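PDB 4REL: UDP-glucose:anthocyanidin 3-O-glucosyltransferase from Clitoria ternatea, which belongs to the family of plant UDP-glycosyltransferases and adopts the two-domain GT-B fold, each half carrying a parallel beta sheet flanked by helices. Local coordinates for residues Leu22-Val25 / Leu26-His30; Lys397-Asn400 / Leu401-Gln405; Gly253-Ser256 / Trp257-Ser260; Ser156-Ala159 / Lys160-Leu164. All coordinates share one frame; numbering follows the deposited sequence. Where two conformers were deposited one is given.

In the fold
Following the chain, interaction 1 comes first, within helix 18-31 of the beta-alpha-beta unit that links strands 6-10 and 36-42 of the seven-stranded parallel sheet. Interaction 4 follows, where helix 148-157 gives way to a long surface loop. Interaction 3 is the short helix 254-259 leading into the six-stranded sheet of the second half, and interaction 2 ends helix 392-403 against that same sheet. Each is a local turn of continuous chain, so they run in series: none closes a long loop, nests or crosses. Interactions 2 and 3 have centres about 22 Å apart, while interactions 1 and 2 lie on opposite sides of the chain's centre.

Interaction 1: Leu22-Val25 / Leu26-His30; sequences LNLV and LKLAH
N23 and K27, one helical turn apart, converge on a single acceptor: N23 ND2 and K27 NZ both hydrogen-bond to L239 O. N23 ND2 and K27 NZ sit 3.6 Å apart, as two donors sharing one oxygen do. N23 OD1 accepts from C241 N, so both polar ends of the amide are used and its rotation is fixed. K27 gets there with a chain extended beyond CG, its CG passing 3.4 Å from N23 O and its CE slanting over one face of the N23 amide, 3.7 Å from N23 ND2. Beneath these side chains runs regular helix: A29 N gives the shortest bond, 2.7 Å to V25 O, and L26 N reaches L22 O at 2.8 Å. This is helix 18-31, the connection between strands 6-10 and 36-42 in a beta-alpha-beta unit of the Rossmann-like first sheet. L22 holds CG anti to the backbone N (chi1 175°), which brings it within 3.9 Å of L26 CD1, the two branches crossing at a slant. L24 and L28 repeat this on another face, L24 CG to L28 CD1, 4.0 Å. L28 is covered by F436, V440 and I443 of helix 431-445, while V25 and A29 face F37 and I59 of the sheet.

Interaction 2: Lys397-Asn400 / Leu401-Gln405; sequences KSLN and LILVQ
The flat carboxamide of Q405 lies with one face over the base of N400, its NE2 standing 3.6 Å above N400 CB. Each polar end of that amide holds a water. Water 1 donates to Q405 OE1 and to K397 O, so it links the loop back to the helix two turns earlier; water 2 accepts from Q405 NE2 and donates to N400 OD1 at 3.0 Å, joining the two amides. N400 ND2 in turn bonds to V396 O. Next to N400 lies V404, pointing the same way, with CG2 3.6 Å from N400 OD1. Q405 is placed by CG lying anti to its carbonyl carbon (chi1 -60°) and by an extended chain beyond, which folds it back over the turn. The backbone turns the same way: N400 O takes two donors, V404 N at 3.1 Å and Q405 N at 3.0 Å. V404 is where the helical torsions stop, with phi at -130°. R412 NH1 meets both I402 O and Q405 O, while L399 and I402 pack on I360 of the sheet. The bond from Q405 N back to N400 O makes a pi-turn, here ending helix 392-403 beside the parallel sheet of the second GT-B half.

Interaction 3: Gly253-Ser256 / Trp257-Ser260; sequences GCLS and WLDS
W257 N hydrogen-bonds to G253 O at 3.0 Å, the first turn of helix 254-259, a short helix with G253 at its N-cap position. The next bond, from L258 N to C254 O, is 2.8 Å, and D259 N follows with a more bent one to L255 O (142° at the hydrogen). L258 turns its CG anti to its carbonyl carbon (chi1 -67°), laying that atom 3.2 Å from C254 O. From there its CD2 meets the edge of the W257 indole in the ring plane, while its CD1 comes 4.3 Å from L255 CD2. W257 and L258 lean to the same side, both onto V297 and V266 of the second-half sheet, and the indole also meets P295 in a loop. D259 lays the face of its carboxylate over L255 O, D259 CG 3.1 Å from that oxygen, and H334 NE2, hydrogen-bonded to D259 OD1, helps fix it there. At the other end the carboxylate of D250 takes C254 N and L255 N, one on each oxygen, and holds the start of the helix. Past the last turn W257 O is gripped twice by S260, through the backbone N and through OG, which donates to it at a short 2.5 Å.

Interaction 4: Ser156-Ala159 / Lys160-Leu164; sequences SKDA and KNATL
A type I beta turn runs from A159 to A162, closed by A162 N donating to A159 O at 3.1 Å, with the donor standing well above the carbonyl plane. D158, the first residue past helix 148-157 to leave helical torsions, sets its side chain against A162, the last residue of that turn. The methyl of A162 sits squarely on one face of the D158 carboxylate, its CB 3.7 Å above D158 CG. D158 OD1 accepts from A159 N, on the anti side of the carboxylate and 15° out of its plane, while OD2 makes a salt bridge with K154, which together fix its rotation. This is the start of the long loop between helices 148-157 and 191-197, at the protein surface. Beyond the turn the chain pairs with a later part of the loop, through backbone bonds of A162 with V175 and L164 with L173. At the corner, N161 has its CG between the backbone N and the carbonyl carbon (chi1 60°), which swings OD1 back to 3.5 Å from A159 CB. K160 bends at two of its torsions and curls toward the helix end, where a water donates to D158 O at 2.6 Å and takes a weak bond from K160 NZ.

Interaction 1: Leu22-Val25 / Leu26-His30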
# COMPACT_ATOMS: atom_id res chain seq x y z
N LEU A 22 3.85 -11.23 2.39
CA LEU A 22 4.61 -12.40 1.93
C LEU A 22 6.06 -12.02 1.76
O LEU A 22 6.97 -12.80 2.08
CB LEU A 22 4.07 -12.95 0.61
CG LEU A 22 4.89 -14.10 0.01
CD1 LEU A 22 4.92 -15.25 0.98
CD2 LEU A 22 4.25 -14.53 -1.31
N ASN A 23 6.29 -10.81 1.25
CA ASN A 23 7.64 -10.29 1.08
C ASN A 23 8.40 -10.32 2.40
O ASN A 23 9.53 -10.81 2.47
CB ASN A 23 7.57 -8.86 0.55
CG ASN A 23 8.90 -8.35 0.05
OD1 ASN A 23 9.68 -9.08 -0.57
ND2 ASN A 23 9.15 -7.06 0.30
N LEU A 24 7.78 -9.81 3.45
CA LEU A 24 8.42 -9.81 4.77
C LEU A 24 8.67 -11.23 5.28
O LEU A 24 9.76 -11.54 5.78
CB LEU A 24 7.57 -9.02 5.77
CG LEU A 24 8.09 -9.05 7.22
CD1 LEU A 24 9.43 -8.34 7.34
CD2 LEU A 24 7.06 -8.40 8.15
N VAL A 25 7.66 -12.09 5.17
CA VAL A 25 7.81 -13.47 5.63
C VAL A 25 8.91 -14.21 4.87
O VAL A 25 9.67 -14.99 5.45
CB VAL A 25 6.46 -14.23 5.54
CG1 VAL A 25 6.65 -15.72 5.80
CG2 VAL A 25 5.46 -13.64 6.55
N LEU A 26 9.00 -13.97 3.56
CA LEU A 26 10.08 -14.57 2.77
C LEU A 26 11.45 -14.16 3.32
O LEU A 26 12.36 -14.99 3.42
CB LEU A 26 9.97 -14.19 1.29
CG LEU A 26 8.86 -14.89 0.50
CD1 LEU A 26 8.64 -14.25 -0.85
CD2 LEU A 26 9.18 -16.38 0.32
N LYS A 27 11.60 -12.89 3.68
CA LYS A 27 12.88 -12.40 4.22
C LYS A 27 13.18 -13.05 5.56
O LYS A 27 14.31 -13.46 5.82
CB LYS A 27 12.86 -10.88 4.40
CG LYS A 27 12.82 -10.08 3.09
CD LYS A 27 12.57 -8.59 3.35
CE LYS A 27 12.25 -7.85 2.06
NZ LYS A 27 11.99 -6.40 2.33
N LEU A 28 12.17 -13.12 6.41
CA LEU A 28 12.33 -13.74 7.74
C LEU A 28 12.62 -15.23 7.62
O LEU A 28 13.44 -15.77 8.36
CB LEU A 28 11.07 -13.53 8.59
CG LEU A 28 10.78 -12.07 8.96
CD1 LEU A 28 9.40 -11.96 9.62
CD2 LEU A 28 11.86 -11.51 9.88
N ALA A 29 11.94 -15.91 6.70
CA ALA A 29 12.13 -17.34 6.52
C ALA A 29 13.52 -17.66 5.98
O ALA A 29 14.12 -18.69 6.31
CB ALA A 29 11.07 -17.91 5.61
N HIS A 30 14.06 -16.78 5.14
CA HIS A 30 15.38 -17.00 4.56
C HIS A 30 16.48 -16.87 5.60
O HIS A 30 17.46 -17.63 5.60
CB HIS A 30 15.62 -16.02 3.40
CG HIS A 30 16.84 -16.33 2.60
ND1 HIS A 30 18.02 -15.63 2.74
CD2 HIS A 30 17.07 -17.25 1.64
CE1 HIS A 30 18.92 -16.11 1.91
NE2 HIS A 30 18.37 -17.10 1.23

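Interaction 2: Lys397-Asn400 / Leu401-Gln405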
# COMPACT_ATOMS: atom_id res chain seq x y z
N LYS A 397 -2.71 20.79 -17.50
CA LYS A 397 -1.84 21.71 -16.78
C LYS A 397 -0.86 20.98 -15.87
O LYS A 397 0.31 21.30 -15.85
CB LYS A 397 -2.64 22.76 -16.00
CG LYS A 397 -3.35 23.77 -16.92
CD LYS A 397 -4.22 24.75 -16.14
CE LYS A 397 -5.00 25.66 -17.10
NZ LYS A 397 -5.81 26.68 -16.37
N SER A 398 -1.34 19.96 -15.15
CA SER A 398 -0.46 19.20 -14.26
C SER A 398 0.61 18.44 -15.04
O SER A 398 1.76 18.36 -14.61
CB SER A 398 -1.27 18.23 -13.39
OG SER A 398 -2.13 18.96 -12.52
N LEU A 399 0.22 17.88 -16.19
CA LEU A 399 1.16 17.15 -17.04
C LEU A 399 2.25 18.08 -17.52
O LEU A 399 3.43 17.73 -17.50
CB LEU A 399 0.44 16.51 -18.23
CG LEU A 399 -0.42 15.28 -17.92
CD1 LEU A 399 -1.36 14.96 -19.07
CD2 LEU A 399 0.50 14.10 -17.67
N ASN A 400 1.88 19.29 -17.95
CA ASN A 400 2.88 20.24 -18.42
C ASN A 400 3.83 20.69 -17.32
O ASN A 400 5.04 20.80 -17.53
CB ASN A 400 2.23 21.44 -19.09
CG ASN A 400 1.89 21.18 -20.54
OD1 ASN A 400 2.74 21.34 -21.43
ND2 ASN A 400 0.66 20.79 -20.80
N LEU A 401 3.26 20.96 -16.15
CA LEU A 401 4.03 21.42 -15.00
C LEU A 401 5.17 20.46 -14.69
O LEU A 401 6.33 20.87 -14.63
CB LEU A 401 3.13 21.58 -13.78
CG LEU A 401 3.86 21.90 -12.47
CD1 LEU A 401 4.54 23.25 -12.58
CD2 LEU A 401 2.88 21.89 -11.31
N ILE A 402 4.83 19.19 -14.52
CA ILE A 402 5.82 18.18 -14.13
C ILE A 402 6.75 17.77 -15.27
O ILE A 402 7.97 17.66 -15.08
CB ILE A 402 5.15 16.93 -13.56
CG1 ILE A 402 4.24 17.28 -12.37
CG2 ILE A 402 6.18 15.87 -13.18
CD1 ILE A 402 4.95 17.92 -11.19
N LEU A 403 6.21 17.54 -16.46
CA LEU A 403 7.03 17.00 -17.55
C LEU A 403 7.97 18.00 -18.22
O LEU A 403 9.09 17.64 -18.57
CB LEU A 403 6.16 16.33 -18.62
CG LEU A 403 5.61 14.96 -18.22
CD1 LEU A 403 4.61 14.49 -19.28
CD2 LEU A 403 6.76 13.97 -18.07
N VAL A 404 7.52 19.24 -18.43
CA VAL A 404 8.27 20.16 -19.29
C VAL A 404 8.56 21.56 -18.74
O VAL A 404 9.57 22.15 -19.10
CB VAL A 404 7.63 20.30 -20.71
CG1 VAL A 404 7.62 18.98 -21.45
CG2 VAL A 404 6.23 20.89 -20.63
N GLN A 405 7.69 22.09 -17.88
CA GLN A 405 7.83 23.49 -17.46
C GLN A 405 8.91 23.73 -16.40
O GLN A 405 9.12 22.89 -15.51
CB GLN A 405 6.48 24.06 -17.02
CG GLN A 405 5.44 24.03 -18.14
CD GLN A 405 4.09 24.56 -17.71
OE1 GLN A 405 3.81 24.70 -16.52
NE2 GLN A 405 3.23 24.84 -18.69
O HOH W 1 1.04 24.02 -16.09
O HOH W 2 4.29 23.89 -21.59

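Interaction 3: Gly253-Ser256 / Trp257-Ser260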
# COMPACT_ATOMS: atom_id res chain seq x y z
N GLY A 253 5.01 -5.22 -24.67
CA GLY A 253 6.26 -4.61 -25.12
C GLY A 253 6.50 -3.22 -24.55
O GLY A 253 7.04 -2.34 -25.23
N CYS A 254 6.11 -3.02 -23.30
CA CYS A 254 6.21 -1.72 -22.64
C CYS A 254 7.63 -1.19 -22.59
O CYS A 254 7.88 -0.03 -22.93
CB CYS A 254 5.67 -1.81 -21.23
SG CYS A 254 3.90 -1.93 -21.16
N LEU A 255 8.55 -2.04 -22.16
CA LEU A 255 9.92 -1.60 -21.95
C LEU A 255 10.60 -1.27 -23.26
O LEU A 255 11.35 -0.29 -23.34
CB LEU A 255 10.72 -2.65 -21.17
CG LEU A 255 10.21 -2.93 -19.76
CD1 LEU A 255 11.07 -3.99 -19.08
CD2 LEU A 255 10.19 -1.64 -18.94
N SER A 256 10.34 -2.08 -24.28
CA SER A 256 10.93 -1.84 -25.59
C SER A 256 10.38 -0.53 -26.13
O SER A 256 11.11 0.29 -26.70
CB SER A 256 10.61 -3.00 -26.53
OG SER A 256 11.23 -2.82 -27.79
N TRP A 257 9.08 -0.33 -25.95
CA TRP A 257 8.42 0.90 -26.35
C TRP A 257 9.05 2.09 -25.62
O TRP A 257 9.36 3.12 -26.23
CB TRP A 257 6.92 0.82 -26.07
CG TRP A 257 6.13 1.97 -26.65
CD1 TRP A 257 5.62 2.05 -27.91
CD2 TRP A 257 5.75 3.18 -25.98
NE1 TRP A 257 4.96 3.24 -28.07
CE2 TRP A 257 5.02 3.95 -26.90
CE3 TRP A 257 5.96 3.68 -24.69
CZ2 TRP A 257 4.49 5.20 -26.57
CZ3 TRP A 257 5.44 4.92 -24.37
CH2 TRP A 257 4.71 5.67 -25.30
N LEU A 258 9.25 1.94 -24.31
CA LEU A 258 9.86 3.01 -23.52
C LEU A 258 11.31 3.27 -23.95
O LEU A 258 11.78 4.41 -23.89
CB LEU A 258 9.77 2.69 -22.01
CG LEU A 258 8.36 2.69 -21.40
CD1 LEU A 258 8.32 2.08 -20.00
CD2 LEU A 258 7.76 4.12 -21.35
N ASP A 259 12.02 2.24 -24.41
CA ASP A 259 13.40 2.41 -24.87
C ASP A 259 13.49 3.41 -26.03
O ASP A 259 14.53 4.05 -26.23
CB ASP A 259 14.00 1.08 -25.33
CG ASP A 259 14.28 0.13 -24.18
OD1 ASP A 259 14.63 0.61 -23.08
OD2 ASP A 259 14.15 -1.10 -24.40
N SER A 260 12.41 3.54 -26.78
CA SER A 260 12.39 4.38 -27.97
C SER A 260 12.04 5.82 -27.61
O SER A 260 12.01 6.69 -28.48
CB SER A 260 11.39 3.85 -29.00
OG SER A 260 10.06 3.92 -28.52

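Interaction 4: Ser156-Ala159 / Lys160-Leu164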
# COMPACT_ATOMS: atom_id res chain seq x y z
N SER A 156 -15.66 18.30 11.49
CA SER A 156 -17.05 18.71 11.61
C SER A 156 -17.21 20.23 11.74
O SER A 156 -18.19 20.80 11.24
CB SER A 156 -17.70 18.03 12.81
OG SER A 156 -19.01 18.53 13.02
N LYS A 157 -16.27 20.88 12.41
CA LYS A 157 -16.42 22.30 12.76
C LYS A 157 -15.61 23.26 11.89
O LYS A 157 -16.06 24.37 11.61
CB LYS A 157 -16.00 22.51 14.22
CG LYS A 157 -16.91 21.89 15.25
CD LYS A 157 -16.30 22.09 16.63
CE LYS A 157 -17.27 21.78 17.75
NZ LYS A 157 -16.66 22.14 19.06
N ASP A 158 -14.42 22.83 11.50
CA ASP A 158 -13.46 23.71 10.83
C ASP A 158 -13.58 23.67 9.30
O ASP A 158 -14.39 22.93 8.76
CB ASP A 158 -12.04 23.33 11.26
CG ASP A 158 -11.22 24.53 11.69
OD1 ASP A 158 -11.35 25.62 11.07
OD2 ASP A 158 -10.44 24.39 12.66
N ALA A 159 -12.78 24.48 8.62
CA ALA A 159 -12.82 24.58 7.16
C ALA A 159 -12.19 23.35 6.53
O ALA A 159 -11.42 22.65 7.18
CB ALA A 159 -12.11 25.83 6.70
N LYS A 160 -12.50 23.10 5.27
CA LYS A 160 -12.01 21.88 4.61
C LYS A 160 -10.50 21.88 4.41
O LYS A 160 -9.88 20.81 4.36
CB LYS A 160 -12.74 21.66 3.28
CG LYS A 160 -14.20 21.27 3.44
CD LYS A 160 -14.35 20.23 4.54
CE LYS A 160 -15.72 19.57 4.55
NZ LYS A 160 -16.80 20.46 5.06
N ASN A 161 -9.92 23.06 4.30
CA ASN A 161 -8.47 23.17 4.13
C ASN A 161 -7.72 23.47 5.44
O ASN A 161 -6.54 23.83 5.41
CB ASN A 161 -8.14 24.22 3.07
CG ASN A 161 -8.65 25.61 3.43
OD1 ASN A 161 -9.48 25.77 4.33
ND2 ASN A 161 -8.17 26.62 2.71
N ALA A 162 -8.41 23.33 6.57
CA ALA A 162 -7.79 23.58 7.87
C ALA A 162 -6.76 22.50 8.15
O ALA A 162 -7.01 21.33 7.86
CB ALA A 162 -8.83 23.61 8.97
N THR A 163 -5.64 22.89 8.75
CA THR A 163 -4.53 21.96 8.95
C THR A 163 -4.67 21.20 10.27
O THR A 163 -5.30 21.69 11.22
CB THR A 163 -3.17 22.69 8.89
OG1 THR A 163 -3.20 23.84 9.75
CG2 THR A 163 -2.89 23.17 7.47
N LEU A 164 -4.11 19.99 10.32
CA LEU A 164 -4.21 19.13 11.49
C LEU A 164 -2.98 19.33 12.37
O LEU A 164 -2.20 18.40 12.60
CB LEU A 164 -4.33 17.66 11.07
CG LEU A 164 -5.47 17.32 10.09
CD1 LEU A 164 -5.58 15.82 9.86
CD2 LEU A 164 -6.79 17.87 10.59
O HOH W 3 -14.94 20.69 7.63